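PDB 3IV7: alcohol dehydrogenase IV from Corynebacterium glutamicum, which probably reduces maleylacetate at the expense of NADH, as a member of the iron-containing alcohol dehydrogenase family. Local coordinates for residues L182-N186 / P330-P334; N191-A195 / V231-A236; L240-I244 / V267-N271. One frame throughout, in Å; residues are numbered along the deposited sequence.

Contact 1 (L182-N186 / P330-P334); sequences LWGPN and PANNP
Two irregular loop segments run antiparallel here, with Trp-183 CA 6.6 Å from Asn-333 CA and Pro-185 CA 6.0 Å from Pro-330 CA. The partner begins as a type I beta turn, Pro-330 to Asn-333, closed by Asn-333 N to Pro-330 O at 3.1 Å; Ala-331 (phi/psi -54/-31) and Asn-332 (-90/10) occupy its corners. Leu-182 (-62/-26) leads in without touching the turn. Trp-183 follows at -125/29, its chi1 in p (48°) and chi2 at 67°. Trp-183 CB packs on the C-gamma-exo ring of Pro-334, 3.3 Å from Pro-334 CG, and Trp-183 CD1 lies 4.1 Å from Asn-333 OD1, which accepts from Asn-271 ND2 while Asn-333 ND2 donates to Arg-335 O; the indole NE1 is hydrogen-bonded to Asp-180 OD1. Trp-183 O receives a water at 2.7 Å, and that same water donates to Asn-332 OD1 at 2.9 Å. Gly-184 (-64/164) extends the chain, and its O accepts a weak but nearly linear hydrogen bond from Asn-332 ND2 (3.5 Å, 170°). The Asn-332 amide, with chi1 p (80°), thus joins both carbonyls, one directly and one through water. Pro-185 (-61/-30) sets its CD 4.2 Å from Pro-330 CG and its CA 3.5 Å from Asn-332 OD1. The arrangement is plain loop-to-loop packing, proline-rich and water-bridged, burying 255 Å². It joins the link between helices 164-181 and 189-211 to that between helices 318-326 and 339-351, while Trp-183 and Pro-334 also rest on Asn-271 of helix 256-271, and Trp-183 on Ala-278 of helix 276-286.

Contact 2 (N191-A195 / V231-A236); sequences NAVLA and VSFASA
Helices 189-211 and 216-236 approach here in a near-antiparallel crossing: the short axes of 191-195 and 231-236 come within 8.4 Å, at a signed angle of -150°. Small residues permit this spacing, and Asn-191 CA stands only 4.4 Å from Ser-232 CA. Ser-232 takes chi1 t (178°), which directs its hydroxyl across the interface: Ser-232 OG donates to Asn-191 O at 2.6 Å. That carbonyl also accepts the helical bond from Ala-195 N at 2.9 Å, so it serves two donors, and Ser-232 OG meets Ala-195 CB at 3.2 Å. Asn-191 adopts chi1 p (57°) with chi2 52°, placing its amide beside Ser-235 and Ala-236. Asn-191 ND2 donates to Ser-235 OG at 2.7 Å in an almost straight line (174°), the serine again being t (172°); the same Asn-191 ND2 lies 3.8 Å from Ala-236 CB. Both ends of the amide have further partners, ND2 with Asn-186 O and OD1 with Asp-188 N. At the N-terminal end of 231-236, Leu-194, in the m,t rotamer (-63°, 178°), brings CD1 to 3.8 Å from CG1 of Val-231 (chi1 t), and Leu-194 CB lies 4.2 Å from Ser-232 CB. The pair buries 271 Å². Consecutive and near-antiparallel, the two helices form a helical hairpin, which serine and alanine let close up tightly, within the all-helical C-terminal domain of the iron-containing alcohol dehydrogenase fold.

Contact 3 (L240-I244 / V267-N271); sequences LHHKI and VLAFN
The first turn of helix 240-250 faces the last turn of helix 256-271 at an angle of 137° (signed crossing angle 137°), with the short axes 11.0 Å apart; the nearest backbone pair is His-241 CA and Val-267 CA at 5.9 Å. Branched side chains span the gap. Val-267, chi1 t (178°), is the main bump on its helix: Val-267 CG2 enters the hollow between His-241 and Ile-244, 3.8 Å from His-241 CA and 3.9 Å from Ile-244 CD1, and lies at the edge of the histidine ring. The pair joins two consecutive helices of the helical C-terminal domain of the iron-containing alcohol dehydrogenase fold. In return Leu-240, rotamer t,p (179°, 60°), sends CD2 into the depression bounded by Val-267, Phe-270 and Asn-271, with Leu-240 CD2 4.0 Å from Val-267 CG1, 3.7 Å from Phe-270 CD2 and 4.2 Å from Asn-271 ND2. Phe-270, also t (179°), approaches that methyl group obliquely. Ile-244, in m,t, continues onto Leu-342, Leu-345 and Leu-346 of helix 339-351. The polar ends have partners outside the two segments: His-241 NE2 is hydrogen-bonded to His-260 ND1, and Asn-271 ND2 to Asn-333 OD1.

Overall arrangement
Along the chain, contacts 2 and 3 follow one another inside the long loop closed by contact 1, and all three lie in the helical C-terminal half. Contact 1 touches both others: its centre is about 13 Å from that of contact 2 and about 10 Å from that of contact 3. Probable hydrogen bonds join it to contact 2, Asn-186 N with Ala-236 O (2.8 Å) and Asn-186 O with Asn-191 ND2 (3.0 Å), and to contact 3, Asn-333 OD1 with Asn-271 ND2 (2.7 Å). Contacts 2 and 3, centres about 16 Å apart, meet through the stacked rings of Phe-233 and His-242 (Phe-233 CE1 to His-242 CD2 3.4 Å). A bound 1,2-ethanediol, probably from crystallisation, sits about 4 Å from the Leu-194 side chain of contact 2.

Contact 1 (L182-N186 / P330-P334)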
loop_
_atom_site.group_PDB
_atom_site.type_symbol
_atom_site.label_atom_id
_atom_site.label_comp_id
_atom_site.label_asym_id
_atom_site.label_seq_id
_atom_site.Cartn_x
_atom_site.Cartn_y
_atom_site.Cartn_z
ATOM N N LEU A 182 7.744 -10.954 -6.899
ATOM C CA LEU A 182 8.055 -10.279 -8.148
ATOM C C LEU A 182 7.604 -11.038 -9.395
ATOM O O LEU A 182 7.397 -10.426 -10.438
ATOM C CB LEU A 182 9.548 -9.935 -8.226
ATOM C CG LEU A 182 10.018 -8.914 -7.168
ATOM C CD1 LEU A 182 11.496 -8.647 -7.271
ATOM C CD2 LEU A 182 9.203 -7.616 -7.285
ATOM N N TRP A 183 7.500 -12.370 -9.297
ATOM C CA TRP A 183 6.936 -13.191 -10.390
ATOM C C TRP A 183 5.780 -14.042 -9.815
ATOM O O TRP A 183 5.484 -15.126 -10.305
ATOM C CB TRP A 183 8.022 -14.080 -11.059
ATOM C CG TRP A 183 8.841 -14.798 -10.084
ATOM C CD1 TRP A 183 8.423 -15.794 -9.238
ATOM C CD2 TRP A 183 10.212 -14.550 -9.757
ATOM N NE1 TRP A 183 9.437 -16.151 -8.391
ATOM C CE2 TRP A 183 10.549 -15.413 -8.689
ATOM C CE3 TRP A 183 11.182 -13.684 -10.245
ATOM C CZ2 TRP A 183 11.807 -15.425 -8.113
ATOM C CZ3 TRP A 183 12.435 -13.719 -9.688
ATOM C CH2 TRP A 183 12.736 -14.582 -8.626
ATOM N N GLY A 184 5.127 -13.524 -8.772
ATOM C CA GLY A 184 4.022 -14.233 -8.118
ATOM C C GLY A 184 2.837 -14.433 -9.059
ATOM O O GLY A 184 2.753 -13.769 -10.100
ATOM N N PRO A 185 1.901 -15.339 -8.692
ATOM C CA PRO A 185 0.756 -15.586 -9.562
ATOM C C PRO A 185 -0.104 -14.349 -9.787
ATOM O O PRO A 185 -0.705 -14.241 -10.824
ATOM C CB PRO A 185 -0.040 -16.656 -8.805
ATOM C CG PRO A 185 0.460 -16.587 -7.393
ATOM C CD PRO A 185 1.869 -16.187 -7.495
ATOM N N ASN A 186 -0.160 -13.443 -8.803
ATOM C CA ASN A 186 -0.918 -12.184 -8.940
ATOM C C ASN A 186 -0.025 -10.969 -8.750
ATOM O O ASN A 186 -0.429 -9.984 -8.164
ATOM C CB ASN A 186 -2.080 -12.152 -7.957
ATOM C CG ASN A 186 -3.002 -13.370 -8.104
ATOM O OD1 ASN A 186 -3.074 -14.217 -7.213
ATOM N ND2 ASN A 186 -3.657 -13.480 -9.240
ATOM N N PRO A 330 2.649 -22.231 -9.857
ATOM C CA PRO A 330 1.800 -21.424 -10.744
ATOM C C PRO A 330 2.102 -21.636 -12.196
ATOM O O PRO A 330 3.265 -21.729 -12.589
ATOM C CB PRO A 330 2.151 -19.991 -10.344
ATOM C CG PRO A 330 2.512 -20.118 -8.893
ATOM C CD PRO A 330 3.224 -21.421 -8.767
ATOM N N ALA A 331 1.058 -21.726 -13.004
ATOM C CA ALA A 331 1.228 -21.870 -14.442
ATOM C C ALA A 331 2.116 -20.744 -15.001
ATOM O O ALA A 331 2.882 -20.953 -15.949
ATOM C CB ALA A 331 -0.147 -21.873 -15.136
ATOM N N ASN A 332 2.052 -19.563 -14.378
ATOM C CA ASN A 332 2.789 -18.415 -14.889
ATOM C C ASN A 332 4.234 -18.231 -14.352
ATOM O O ASN A 332 4.867 -17.232 -14.651
ATOM C CB ASN A 332 1.973 -17.127 -14.684
ATOM C CG ASN A 332 2.066 -16.592 -13.265
ATOM O OD1 ASN A 332 2.138 -17.359 -12.294
ATOM N ND2 ASN A 332 2.081 -15.263 -13.139
ATOM N N ASN A 333 4.784 -19.208 -13.637
ATOM C CA ASN A 333 6.188 -19.083 -13.216
ATOM C C ASN A 333 7.066 -18.717 -14.434
ATOM O O ASN A 333 6.887 -19.271 -15.504
ATOM C CB ASN A 333 6.711 -20.372 -12.586
ATOM C CG ASN A 333 8.107 -20.215 -12.055
ATOM O OD1 ASN A 333 8.324 -19.502 -11.083
ATOM N ND2 ASN A 333 9.070 -20.841 -12.713
ATOM N N PRO A 334 8.014 -17.777 -14.266
ATOM C CA PRO A 334 8.822 -17.323 -15.390
ATOM C C PRO A 334 9.461 -18.434 -16.254
ATOM O O PRO A 334 9.353 -18.381 -17.472
ATOM C CB PRO A 334 9.889 -16.485 -14.717
ATOM C CG PRO A 334 9.198 -15.871 -13.578
ATOM C CD PRO A 334 8.077 -16.816 -13.160
HETATM O O HOH W 1 4.022 -17.362 -10.055
#

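Contact 2 (N191-A195 / V231-A236)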
loop_
_atom_site.group_PDB
_atom_site.type_symbol
_atom_site.label_atom_id
_atom_site.label_comp_id
_atom_site.label_asym_id
_atom_site.label_seq_id
_atom_site.Cartn_x
_atom_site.Cartn_y
_atom_site.Cartn_z
ATOM N N ASN A 191 2.063 -4.398 -5.602
ATOM C CA ASN A 191 2.802 -5.350 -4.793
ATOM C C ASN A 191 4.296 -5.422 -5.229
ATOM O O ASN A 191 5.166 -5.709 -4.412
ATOM C CB ASN A 191 2.126 -6.731 -4.689
ATOM C CG ASN A 191 1.860 -7.394 -6.041
ATOM O OD1 ASN A 191 2.750 -7.518 -6.869
ATOM N ND2 ASN A 191 0.642 -7.950 -6.199
ATOM N N ALA A 192 4.569 -5.118 -6.504
ATOM C CA ALA A 192 5.937 -5.052 -6.994
ATOM C C ALA A 192 6.714 -3.930 -6.295
ATOM O O ALA A 192 7.832 -4.151 -5.817
ATOM C CB ALA A 192 5.960 -4.846 -8.479
ATOM N N VAL A 193 6.145 -2.721 -6.248
ATOM C CA VAL A 193 6.880 -1.608 -5.647
ATOM C C VAL A 193 7.071 -1.849 -4.148
ATOM O O VAL A 193 8.160 -1.612 -3.605
ATOM C CB VAL A 193 6.248 -0.250 -5.932
ATOM C CG1 VAL A 193 5.024 -0.051 -5.106
ATOM C CG2 VAL A 193 7.288 0.867 -5.675
ATOM N N LEU A 194 6.074 -2.444 -3.503
ATOM C CA LEU A 194 6.206 -2.778 -2.076
ATOM C C LEU A 194 7.294 -3.847 -1.864
ATOM O O LEU A 194 8.073 -3.736 -0.954
ATOM C CB LEU A 194 4.864 -3.227 -1.475
ATOM C CG LEU A 194 3.766 -2.132 -1.492
ATOM C CD1 LEU A 194 2.450 -2.656 -0.940
ATOM C CD2 LEU A 194 4.223 -0.882 -0.709
ATOM N N ALA A 195 7.328 -4.878 -2.718
ATOM C CA ALA A 195 8.327 -5.923 -2.604
ATOM C C ALA A 195 9.743 -5.346 -2.715
ATOM O O ALA A 195 10.602 -5.725 -1.969
ATOM C CB ALA A 195 8.116 -6.995 -3.649
ATOM N N VAL A 231 3.139 -7.701 3.071
ATOM C CA VAL A 231 2.033 -7.019 2.408
ATOM C C VAL A 231 2.070 -7.282 0.881
ATOM O O VAL A 231 1.031 -7.529 0.252
ATOM C CB VAL A 231 2.045 -5.505 2.684
ATOM C CG1 VAL A 231 1.001 -4.784 1.795
ATOM C CG2 VAL A 231 1.735 -5.210 4.239
ATOM N N SER A 232 3.275 -7.260 0.306
ATOM C CA SER A 232 3.463 -7.575 -1.104
ATOM C C SER A 232 3.024 -9.025 -1.410
ATOM O O SER A 232 2.287 -9.288 -2.359
ATOM C CB SER A 232 4.941 -7.415 -1.473
ATOM O OG SER A 232 5.144 -7.767 -2.836
ATOM N N PHE A 233 3.499 -9.939 -0.581
ATOM C CA PHE A 233 3.230 -11.358 -0.703
ATOM C C PHE A 233 1.739 -11.702 -0.511
ATOM O O PHE A 233 1.201 -12.492 -1.243
ATOM C CB PHE A 233 4.102 -12.098 0.322
ATOM C CG PHE A 233 3.742 -13.511 0.511
ATOM C CD1 PHE A 233 4.019 -14.440 -0.454
ATOM C CD2 PHE A 233 3.258 -13.953 1.738
ATOM C CE1 PHE A 233 3.718 -15.781 -0.254
ATOM C CE2 PHE A 233 2.974 -15.272 1.935
ATOM C CZ PHE A 233 3.203 -16.184 0.927
ATOM N N ALA A 234 1.090 -11.054 0.445
ATOM C CA ALA A 234 -0.355 -11.241 0.662
ATOM C C ALA A 234 -1.118 -10.925 -0.624
ATOM O O ALA A 234 -2.089 -11.603 -0.972
ATOM C CB ALA A 234 -0.842 -10.345 1.828
ATOM N N SER A 235 -0.616 -9.948 -1.371
ATOM C CA SER A 235 -1.202 -9.574 -2.640
ATOM C C SER A 235 -0.752 -10.468 -3.805
ATOM O O SER A 235 -1.574 -10.900 -4.606
ATOM C CB SER A 235 -0.870 -8.118 -2.980
ATOM O OG SER A 235 -1.293 -7.794 -4.318
ATOM N N ALA A 236 0.563 -10.686 -3.946
ATOM C CA ALA A 236 1.089 -11.364 -5.158
ATOM C C ALA A 236 0.830 -12.889 -5.166
ATOM O O ALA A 236 0.830 -13.512 -6.215
ATOM C CB ALA A 236 2.558 -11.080 -5.339
#

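Contact 3 (L240-I244 / V267-N271)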
loop_
_atom_site.group_PDB
_atom_site.type_symbol
_atom_site.label_atom_id
_atom_site.label_comp_id
_atom_site.label_asym_id
_atom_site.label_seq_id
_atom_site.Cartn_x
_atom_site.Cartn_y
_atom_site.Cartn_z
ATOM N N LEU A 240 6.885 -19.965 -6.983
ATOM C CA LEU A 240 7.700 -21.207 -6.899
ATOM C C LEU A 240 8.404 -21.392 -5.544
ATOM O O LEU A 240 8.357 -22.480 -4.963
ATOM C CB LEU A 240 8.744 -21.226 -8.019
ATOM C CG LEU A 240 9.720 -22.431 -8.099
ATOM C CD1 LEU A 240 8.973 -23.749 -8.296
ATOM C CD2 LEU A 240 10.730 -22.227 -9.203
ATOM N N HIS A 241 9.074 -20.342 -5.057
ATOM C CA HIS A 241 9.825 -20.429 -3.809
ATOM C C HIS A 241 8.964 -20.891 -2.685
ATOM O O HIS A 241 9.333 -21.813 -1.963
ATOM C CB HIS A 241 10.466 -19.092 -3.422
ATOM C CG HIS A 241 11.001 -19.073 -2.031
ATOM N ND1 HIS A 241 12.304 -19.389 -1.734
ATOM C CD2 HIS A 241 10.400 -18.793 -0.844
ATOM C CE1 HIS A 241 12.487 -19.304 -0.429
ATOM N NE2 HIS A 241 11.347 -18.947 0.133
ATOM N N HIS A 242 7.804 -20.262 -2.526
ATOM C CA HIS A 242 6.924 -20.585 -1.419
ATOM C C HIS A 242 6.331 -21.964 -1.552
ATOM O O HIS A 242 6.129 -22.635 -0.554
ATOM C CB HIS A 242 5.820 -19.513 -1.257
ATOM C CG HIS A 242 6.348 -18.191 -0.826
ATOM N ND1 HIS A 242 6.917 -17.298 -1.706
ATOM C CD2 HIS A 242 6.463 -17.636 0.407
ATOM C CE1 HIS A 242 7.340 -16.239 -1.033
ATOM N NE2 HIS A 242 7.069 -16.417 0.247
ATOM N N LYS A 243 6.025 -22.382 -2.769
ATOM C CA LYS A 243 5.484 -23.737 -2.975
ATOM C C LYS A 243 6.532 -24.781 -2.547
ATOM O O LYS A 243 6.214 -25.713 -1.840
ATOM C CB LYS A 243 5.089 -23.954 -4.428
ATOM C CG LYS A 243 3.926 -23.094 -4.945
ATOM C CD LYS A 243 2.731 -23.103 -4.010
ATOM C CE LYS A 243 1.568 -22.292 -4.591
ATOM N NZ LYS A 243 0.357 -22.437 -3.752
ATOM N N ILE A 244 7.790 -24.581 -2.962
ATOM C CA ILE A 244 8.880 -25.462 -2.560
ATOM C C ILE A 244 9.000 -25.489 -1.025
ATOM O O ILE A 244 8.973 -26.566 -0.403
ATOM C CB ILE A 244 10.211 -25.003 -3.146
ATOM C CG1 ILE A 244 10.247 -25.239 -4.657
ATOM C CG2 ILE A 244 11.362 -25.725 -2.458
ATOM C CD1 ILE A 244 11.430 -24.609 -5.349
ATOM N N VAL A 267 15.949 -20.326 -6.265
ATOM C CA VAL A 267 14.751 -19.930 -7.037
ATOM C C VAL A 267 15.043 -18.647 -7.790
ATOM O O VAL A 267 14.651 -18.501 -8.943
ATOM C CB VAL A 267 13.545 -19.772 -6.187
ATOM C CG1 VAL A 267 12.363 -19.317 -7.048
ATOM C CG2 VAL A 267 13.227 -21.107 -5.447
ATOM N N LEU A 268 15.792 -17.742 -7.175
ATOM C CA LEU A 268 16.182 -16.522 -7.877
ATOM C C LEU A 268 17.033 -16.861 -9.094
ATOM O O LEU A 268 16.735 -16.405 -10.218
ATOM C CB LEU A 268 16.935 -15.582 -6.978
ATOM C CG LEU A 268 17.364 -14.272 -7.628
ATOM C CD1 LEU A 268 16.138 -13.533 -8.240
ATOM C CD2 LEU A 268 18.063 -13.427 -6.597
ATOM N N ALA A 269 18.089 -17.645 -8.882
ATOM C CA ALA A 269 18.983 -18.058 -9.974
ATOM C C ALA A 269 18.215 -18.717 -11.090
ATOM O O ALA A 269 18.468 -18.460 -12.260
ATOM C CB ALA A 269 20.054 -19.008 -9.452
ATOM N N PHE A 270 17.265 -19.565 -10.711
ATOM C CA PHE A 270 16.457 -20.356 -11.650
ATOM C C PHE A 270 15.536 -19.486 -12.521
ATOM O O PHE A 270 15.491 -19.658 -13.733
ATOM C CB PHE A 270 15.603 -21.357 -10.845
ATOM C CG PHE A 270 14.699 -22.232 -11.688
ATOM C CD1 PHE A 270 15.177 -23.406 -12.248
ATOM C CD2 PHE A 270 13.354 -21.933 -11.825
ATOM C CE1 PHE A 270 14.338 -24.226 -13.008
ATOM C CE2 PHE A 270 12.500 -22.764 -12.573
ATOM C CZ PHE A 270 12.994 -23.895 -13.164
ATOM N N ASN A 271 14.796 -18.568 -11.885
ATOM C CA ASN A 271 13.787 -17.724 -12.593
ATOM C C ASN A 271 14.277 -16.411 -13.213
ATOM O O ASN A 271 13.600 -15.853 -14.089
ATOM C CB ASN A 271 12.654 -17.367 -11.642
ATOM C CG ASN A 271 11.587 -18.394 -11.612
ATOM O OD1 ASN A 271 11.524 -19.279 -12.477
ATOM N ND2 ASN A 271 10.684 -18.267 -10.648
#